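PDB 6GN8: exoenzyme S from Pseudomonas aeruginosa, which is a secreted bifunctional toxin, probably both activating host GTPase activity and transferring ADP-ribose to target proteins, the present chain holding the ADP-ribosyltransferase part. Local coordinates for residues Glu41-Arg46 against Gly163-Lys168; Ala94-Ser99 against Ser157-Ser162. The protein carries 2 engineered substitutions. All blocks are in the same frame, centred on the assembly; numbering follows the deposited sequence.

Contact 1: Glu41-Arg46 against Gly163-Lys168; sequences EKYLGR and GISNYK
The carbonyl oxygen of I164 meets two flat groups at once, the ring of Y43 and the guanidinium of R46, and it lies at the edge of both, near their planes. On the Y43 ring, K42 CG lies over the centre of one face, and the rest of the lysine chain runs on past the ring. At the ring edge Y43 CD1 comes to 3.5 Å from I164 O. The guanidinium of R46 uses its NH2 on the same oxygen, in a hydrogen bond with I164 O of 3.1 Å; it is close to straight at the hydrogen, 161°, and almost in line with the C=O bond. An arginine suits the place because its chain, extended from CG to NE, carries the planar group along the facing loop to a backbone acceptor. R46 CD lies 3.3 Å from I164 O, so the methylene and the guanidinium NH2 come at the oxygen from the same general direction.

Both segments are loops of the ADP-ribosyltransferase domain. Residues 41-46 leave helix 38-41 through a type I turn, E41 to L44, and a type II turn, Y43 to R46, in which G45 takes the positive phi that glycine accepts readily. Residues 163-168 join strand 159-160 to strand 172-175.

The apolar part of the contact lies beside this polar one. I164 CG2, set anti to the backbone N by the side chain's first torsion, touches Y43 CD1 at 3.7 Å, the two side chains crossing at about a right angle. S165 CB lies near Y43 CE1, at 4.1 Å. The branched isoleucine suits a buried position facing two ways, since I164 also touches L60 of helix 54-77, while S165 rests on T64 of that helix.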
ATOM      1  N   GLU C  41     -26.520   7.458  46.881  1.00 53.02           N
ATOM      2  CA  GLU C  41     -26.093   8.757  47.410  1.00 55.04           C
ATOM      3  C   GLU C  41     -24.611   8.838  47.813  1.00 60.03           C
ATOM      4  O   GLU C  41     -24.058   9.933  47.747  1.00 60.32           O
ATOM      5  CB  GLU C  41     -26.952   9.189  48.593  1.00 57.05           C
ATOM      6  CG  GLU C  41     -28.441   9.027  48.395  1.00 67.61           C
ATOM      7  CD  GLU C  41     -29.203   9.375  49.655  1.00 85.71           C
ATOM      8  OE1 GLU C  41     -29.452  10.581  49.866  1.00 80.18           O
ATOM      9  OE2 GLU C  41     -29.523   8.456  50.443  1.00 82.33           O
ATOM     10  N   LYS C  42     -23.956   7.725  48.212  1.00 56.99           N
ATOM     11  CA  LYS C  42     -22.522   7.810  48.560  1.00 56.54           C
ATOM     12  C   LYS C  42     -21.673   8.327  47.369  1.00 58.89           C
ATOM     13  O   LYS C  42     -20.642   8.980  47.591  1.00 58.74           O
ATOM     14  CB  LYS C  42     -21.960   6.482  49.104  1.00 58.16           C
ATOM     15  CG  LYS C  42     -21.777   5.318  48.119  1.00 56.88           C
ATOM     16  CD  LYS C  42     -20.956   4.181  48.781  1.00 51.96           C
ATOM     17  CE  LYS C  42     -19.477   4.505  48.746  1.00 74.67           C
ATOM     18  NZ  LYS C  42     -18.636   3.607  49.589  1.00 85.16           N
ATOM     19  N   TYR C  43     -22.153   8.105  46.120  1.00 53.35           N
ATOM     20  CA  TYR C  43     -21.443   8.555  44.919  1.00 53.09           C
ATOM     21  C   TYR C  43     -21.694  10.013  44.565  1.00 57.83           C
ATOM     22  O   TYR C  43     -21.017  10.504  43.676  1.00 58.29           O
ATOM     23  CB  TYR C  43     -21.796   7.675  43.712  1.00 52.64           C
ATOM     24  CG  TYR C  43     -21.439   6.229  43.963  1.00 50.78           C
ATOM     25  CD1 TYR C  43     -20.110   5.828  44.060  1.00 50.91           C
ATOM     26  CD2 TYR C  43     -22.426   5.281  44.194  1.00 50.31           C
ATOM     27  CE1 TYR C  43     -19.774   4.514  44.355  1.00 48.40           C
ATOM     28  CE2 TYR C  43     -22.102   3.964  44.493  1.00 50.44           C
ATOM     29  CZ  TYR C  43     -20.773   3.581  44.554  1.00 54.33           C
ATOM     30  OH  TYR C  43     -20.447   2.279  44.836  1.00 52.78           O
ATOM     31  N   LEU C  44     -22.614  10.713  45.259  1.00 56.24           N
ATOM     32  CA  LEU C  44     -22.928  12.114  44.965  1.00 59.33           C
ATOM     33  C   LEU C  44     -21.743  13.055  45.235  1.00 69.34           C
ATOM     34  O   LEU C  44     -21.195  13.070  46.345  1.00 69.53           O
ATOM     35  CB  LEU C  44     -24.162  12.592  45.734  1.00 59.56           C
ATOM     36  CG  LEU C  44     -25.504  12.069  45.249  1.00 62.87           C
ATOM     37  CD1 LEU C  44     -26.573  12.354  46.257  1.00 62.82           C
ATOM     38  CD2 LEU C  44     -25.881  12.674  43.916  1.00 64.69           C
ATOM     39  N   GLY C  45     -21.353  13.785  44.188  1.00 69.51           N
ATOM     40  CA  GLY C  45     -20.269  14.764  44.207  1.00 71.87           C
ATOM     41  C   GLY C  45     -18.864  14.230  44.012  1.00 78.43           C
ATOM     42  O   GLY C  45     -17.903  15.002  44.111  1.00 80.40           O
ATOM     43  N   ARG C  46     -18.722  12.922  43.690  1.00 74.34           N
ATOM     44  CA  ARG C  46     -17.414  12.266  43.531  1.00 73.31           C
ATOM     45  C   ARG C  46     -16.657  12.701  42.237  1.00 81.56           C
ATOM     46  O   ARG C  46     -15.447  12.432  42.099  1.00 82.10           O
ATOM     47  CB  ARG C  46     -17.529  10.738  43.646  1.00 65.47           C
ATOM     48  CG  ARG C  46     -17.375  10.292  45.102  1.00 61.37           C
ATOM     49  CD  ARG C  46     -17.352   8.792  45.291  1.00 73.53           C
ATOM     50  NE  ARG C  46     -17.542   8.416  46.700  1.00 86.27           N
ATOM     51  CZ  ARG C  46     -17.251   7.224  47.228  1.00 95.91           C
ATOM     52  NH1 ARG C  46     -17.442   7.000  48.523  1.00 77.57           N
ATOM     53  NH2 ARG C  46     -16.735   6.258  46.471  1.00 78.39           N
ATOM     54  N   GLY C 163     -12.658   8.160  39.631  1.00 45.70           N
ATOM     55  CA  GLY C 163     -12.981   9.161  40.648  1.00 44.62           C
ATOM     56  C   GLY C 163     -14.308   8.895  41.333  1.00 48.89           C
ATOM     57  O   GLY C 163     -14.611   9.514  42.361  1.00 52.46           O
ATOM     58  N   ILE C 164     -15.117   7.963  40.791  1.00 41.60           N
ATOM     59  CA  ILE C 164     -16.425   7.595  41.369  1.00 39.62           C
ATOM     60  C   ILE C 164     -16.272   6.287  42.207  1.00 45.28           C
ATOM     61  O   ILE C 164     -16.659   6.243  43.374  1.00 44.69           O
ATOM     62  CB  ILE C 164     -17.500   7.457  40.236  1.00 41.87           C
ATOM     63  CG1 ILE C 164     -17.519   8.705  39.291  1.00 42.73           C
ATOM     64  CG2 ILE C 164     -18.887   7.216  40.826  1.00 42.88           C
ATOM     65  CD1 ILE C 164     -18.175   8.527  37.856  1.00 41.40           C
ATOM     66  N   SER C 165     -15.717   5.221  41.601  1.00 43.12           N
ATOM     67  CA  SER C 165     -15.522   3.932  42.282  1.00 42.41           C
ATOM     68  C   SER C 165     -14.182   3.362  41.800  1.00 46.72           C
ATOM     69  O   SER C 165     -13.887   3.399  40.588  1.00 44.64           O
ATOM     70  CB  SER C 165     -16.712   3.002  42.029  1.00 43.88           C
ATOM     71  OG  SER C 165     -16.577   1.738  42.652  1.00 46.13           O
ATOM     72  N   ASN C 166     -13.307   2.980  42.780  1.00 44.52           N
ATOM     73  CA  ASN C 166     -11.923   2.572  42.529  1.00 43.49           C
ATOM     74  C   ASN C 166     -11.417   1.492  43.483  1.00 47.39           C
ATOM     75  O   ASN C 166     -10.272   1.564  43.941  1.00 47.07           O
ATOM     76  CB  ASN C 166     -11.013   3.807  42.602  1.00 45.77           C
ATOM     77  CG  ASN C 166      -9.679   3.700  41.882  1.00 58.94           C
ATOM     78  OD1 ASN C 166      -9.528   3.011  40.868  1.00 44.32           O
ATOM     79  ND2 ASN C 166      -8.675   4.385  42.409  1.00 51.51           N
ATOM     80  N   TYR C 167     -12.235   0.450  43.744  1.00 43.82           N
ATOM     81  CA  TYR C 167     -11.763  -0.693  44.543  1.00 42.57           C
ATOM     82  C   TYR C 167     -10.550  -1.263  43.852  1.00 49.88           C
ATOM     83  O   TYR C 167     -10.566  -1.367  42.615  1.00 48.02           O
ATOM     84  CB  TYR C 167     -12.827  -1.803  44.666  1.00 40.04           C
ATOM     85  CG  TYR C 167     -13.943  -1.547  45.649  1.00 38.57           C
ATOM     86  CD1 TYR C 167     -13.696  -1.520  47.019  1.00 39.21           C
ATOM     87  CD2 TYR C 167     -15.265  -1.435  45.219  1.00 37.49           C
ATOM     88  CE1 TYR C 167     -14.725  -1.346  47.932  1.00 39.66           C
ATOM     89  CE2 TYR C 167     -16.305  -1.264  46.126  1.00 37.63           C
ATOM     90  CZ  TYR C 167     -16.027  -1.209  47.482  1.00 44.37           C
ATOM     91  OH  TYR C 167     -17.032  -1.029  48.397  1.00 40.49           O
ATOM     92  N   LYS C 168      -9.498  -1.613  44.645  1.00 48.99           N
ATOM     93  CA  LYS C 168      -8.233  -2.224  44.212  1.00 48.77           C
ATOM     94  C   LYS C 168      -7.459  -1.308  43.256  1.00 52.30           C
ATOM     95  O   LYS C 168      -6.560  -1.764  42.527  1.00 52.35           O
ATOM     96  CB  LYS C 168      -8.499  -3.611  43.595  1.00 50.72           C
ATOM     97  CG  LYS C 168      -8.847  -4.635  44.666  1.00 67.44           C
ATOM     98  CD  LYS C 168      -9.498  -5.886  44.117  1.00 78.63           C
ATOM     99  CE  LYS C 168      -9.754  -6.861  45.242  1.00 91.87           C
ATOM    100  NZ  LYS C 168     -10.771  -7.886  44.882  1.00104.23           N
TER

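Contact 2: Ala94-Ser99 against Ser157-Ser162; sequences AAFEKS and SGIDVS
A95 and S99, one helical turn apart on the last part of helix 83-99, face residues 157-162, which pass from a loop into the short strand 159-160. The closest CA pairs are F96 with I159 and S99 with S157, each 7.2 Å apart. No hydrogen bond crosses between the segments; side chains fill the gap, touching the carbonyl oxygens of A95 and S157.

I159 points from the strand toward the helix, and its CD1 methyl does most of the touching. The methyl sits over one face of the F96 ring in a CH-pi contact, 3.6 Å from the ring centroid and only 14° off the normal. The ring is brought there by a first torsion of -77°, which puts CG beside the backbone N. At the ring's edge, near its plane, S157 O approaches F96 CD1 at 3.7 Å, so a single aromatic meets a methyl on its face and a carbonyl at its rim.

Strand 159-160 is an outer strand of a small antiparallel sheet of the ADP-ribosyltransferase domain, its I159 bonded through the backbone to L174. The contact thus sets the last turns of helix 83-99 against a side chain of this outermost strand.

Alanine suits this turn of the helix: its side chain ends at CB, and I159 CD1 packs 3.9 Å from A95 CB and 3.4 Å from A95 O. S99 is small too: its OG donates a 2.8 Å hydrogen bond to A95 O, while I159 CG1 lies 3.4 Å from S99 OG. H52 also hydrogen-bonds S99 OG, so the hydroxyl's polar needs are met beside an apolar neighbour. On the facing segment, S157 turns its own hydroxyl to E200.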
ATOM      1  N   ALA C  94     -27.229   7.661  29.349  1.00 55.90           N
ATOM      2  CA  ALA C  94     -27.212   9.133  29.313  1.00 56.73           C
ATOM      3  C   ALA C  94     -25.769   9.662  29.443  1.00 61.16           C
ATOM      4  O   ALA C  94     -25.388  10.574  28.701  1.00 62.33           O
ATOM      5  CB  ALA C  94     -28.095   9.694  30.430  1.00 57.18           C
ATOM      6  N   ALA C  95     -24.964   9.048  30.354  1.00 55.75           N
ATOM      7  CA  ALA C  95     -23.557   9.368  30.602  1.00 55.20           C
ATOM      8  C   ALA C  95     -22.714   9.180  29.343  1.00 60.98           C
ATOM      9  O   ALA C  95     -21.814   9.989  29.110  1.00 62.58           O
ATOM     10  CB  ALA C  95     -23.001   8.494  31.733  1.00 53.93           C
ATOM     11  N   PHE C  96     -22.979   8.115  28.543  1.00 56.36           N
ATOM     12  CA  PHE C  96     -22.240   7.855  27.301  1.00 55.92           C
ATOM     13  C   PHE C  96     -22.677   8.846  26.205  1.00 66.29           C
ATOM     14  O   PHE C  96     -21.859   9.255  25.376  1.00 67.46           O
ATOM     15  CB  PHE C  96     -22.401   6.391  26.841  1.00 55.10           C
ATOM     16  CG  PHE C  96     -21.550   5.405  27.617  1.00 52.61           C
ATOM     17  CD1 PHE C  96     -20.194   5.255  27.335  1.00 52.52           C
ATOM     18  CD2 PHE C  96     -22.111   4.606  28.611  1.00 52.22           C
ATOM     19  CE1 PHE C  96     -19.399   4.370  28.076  1.00 50.95           C
ATOM     20  CE2 PHE C  96     -21.319   3.716  29.350  1.00 52.11           C
ATOM     21  CZ  PHE C  96     -19.966   3.604  29.073  1.00 49.74           C
ATOM     22  N   GLU C  97     -23.952   9.266  26.228  1.00 66.42           N
ATOM     23  CA  GLU C  97     -24.487  10.226  25.261  1.00 68.80           C
ATOM     24  C   GLU C  97     -23.767  11.556  25.366  1.00 74.75           C
ATOM     25  O   GLU C  97     -23.361  12.103  24.351  1.00 75.71           O
ATOM     26  CB  GLU C  97     -25.985  10.419  25.470  1.00 71.40           C
ATOM     27  CG  GLU C  97     -26.824   9.309  24.882  1.00 84.37           C
ATOM     28  CD  GLU C  97     -28.247   9.744  24.609  1.00112.46           C
ATOM     29  OE1 GLU C  97     -29.092   9.640  25.530  1.00 95.28           O
ATOM     30  OE2 GLU C  97     -28.513  10.208  23.477  1.00115.30           O
ATOM     31  N   LYS C  98     -23.558  12.037  26.602  1.00 72.95           N
ATOM     32  CA  LYS C  98     -22.886  13.299  26.923  1.00 74.48           C
ATOM     33  C   LYS C  98     -21.366  13.251  26.695  1.00 79.59           C
ATOM     34  O   LYS C  98     -20.762  14.281  26.395  1.00 81.03           O
ATOM     35  CB  LYS C  98     -23.154  13.683  28.395  1.00 75.93           C
ATOM     36  CG  LYS C  98     -24.604  14.044  28.684  1.00 87.37           C
ATOM     37  CD  LYS C  98     -24.802  14.531  30.111  1.00 87.21           C
ATOM     38  CE  LYS C  98     -26.249  14.852  30.364  1.00 85.27           C
ATOM     39  NZ  LYS C  98     -26.483  15.305  31.759  1.00 91.74           N
ATOM     40  N   SER C  99     -20.756  12.074  26.859  1.00 75.95           N
ATOM     41  CA  SER C  99     -19.311  11.887  26.820  1.00 75.11           C
ATOM     42  C   SER C  99     -18.686  11.982  25.452  1.00 79.76           C
ATOM     43  O   SER C  99     -17.718  12.726  25.314  1.00 80.67           O
ATOM     44  CB  SER C  99     -18.922  10.562  27.462  1.00 76.55           C
ATOM     45  OG  SER C  99     -19.157  10.664  28.856  1.00 86.73           O
ATOM     46  N   SER C 157     -14.227   6.180  23.277  1.00 53.75           N
ATOM     47  CA  SER C 157     -15.575   6.442  23.839  1.00 53.81           C
ATOM     48  C   SER C 157     -15.815   5.925  25.273  1.00 57.65           C
ATOM     49  O   SER C 157     -16.960   5.941  25.743  1.00 58.95           O
ATOM     50  CB  SER C 157     -16.646   5.869  22.919  1.00 55.00           C
ATOM     51  OG  SER C 157     -16.457   6.435  21.632  1.00 65.62           O
ATOM     52  N   GLY C 158     -14.748   5.518  25.949  1.00 51.41           N
ATOM     53  CA  GLY C 158     -14.825   4.997  27.303  1.00 50.02           C
ATOM     54  C   GLY C 158     -15.000   6.081  28.346  1.00 53.31           C
ATOM     55  O   GLY C 158     -14.513   7.191  28.155  1.00 55.67           O
ATOM     56  N   ILE C 159     -15.695   5.770  29.452  1.00 46.03           N
ATOM     57  CA  ILE C 159     -15.888   6.706  30.563  1.00 44.78           C
ATOM     58  C   ILE C 159     -14.979   6.269  31.715  1.00 47.69           C
ATOM     59  O   ILE C 159     -15.007   5.110  32.148  1.00 44.67           O
ATOM     60  CB  ILE C 159     -17.387   6.850  30.992  1.00 46.76           C
ATOM     61  CG1 ILE C 159     -18.212   7.531  29.853  1.00 47.10           C
ATOM     62  CG2 ILE C 159     -17.537   7.619  32.350  1.00 44.65           C
ATOM     63  CD1 ILE C 159     -19.648   7.490  30.054  1.00 51.34           C
ATOM     64  N   ASP C 160     -14.135   7.197  32.166  1.00 46.72           N
ATOM     65  CA  ASP C 160     -13.245   6.969  33.289  1.00 47.05           C
ATOM     66  C   ASP C 160     -14.058   7.171  34.554  1.00 50.80           C
ATOM     67  O   ASP C 160     -14.618   8.248  34.769  1.00 52.58           O
ATOM     68  CB  ASP C 160     -12.025   7.896  33.208  1.00 50.99           C
ATOM     69  CG  ASP C 160     -11.173   7.920  34.461  1.00 72.10           C
ATOM     70  OD1 ASP C 160     -10.833   6.833  34.971  1.00 72.75           O
ATOM     71  OD2 ASP C 160     -10.843   9.029  34.929  1.00 86.85           O
ATOM     72  N   VAL C 161     -14.206   6.107  35.338  1.00 45.99           N
ATOM     73  CA  VAL C 161     -15.011   6.099  36.573  1.00 44.93           C
ATOM     74  C   VAL C 161     -14.132   6.008  37.835  1.00 50.09           C
ATOM     75  O   VAL C 161     -14.659   5.828  38.930  1.00 51.39           O
ATOM     76  CB  VAL C 161     -16.065   4.951  36.539  1.00 46.70           C
ATOM     77  CG1 VAL C 161     -17.100   5.182  35.447  1.00 46.17           C
ATOM     78  CG2 VAL C 161     -15.417   3.583  36.382  1.00 45.49           C
ATOM     79  N   SER C 162     -12.803   6.192  37.691  1.00 47.01           N
ATOM     80  CA  SER C 162     -11.838   6.034  38.772  1.00 46.16           C
ATOM     81  C   SER C 162     -12.038   7.027  39.910  1.00 49.10           C
ATOM     82  O   SER C 162     -11.701   6.706  41.050  1.00 50.43           O
ATOM     83  CB  SER C 162     -10.403   6.067  38.254  1.00 50.13           C
ATOM     84  OG  SER C 162     -10.072   7.286  37.617  1.00 60.50           O
TER

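After helices 24-36 and 38-41 the chain turns through residues 41-46, then forms helices 54-77 and 83-99, the latter ending in residues 94-99. Strands 106-112, 126-128, 133-136 and 149-155 follow before it reaches residues 157-162, where contact 2 closes its loop. Residues 163-168 come directly afterwards and close the longer loop of contact 1, so contact 2 is nested inside contact 1. Their centres lie about 15 Å apart. One continuous run, 157-168, is therefore tied twice to the helical N-terminal part: through strand 159-160 to helix 83-99, and through the loop before strand 172-175 to the turns after helix 38-41.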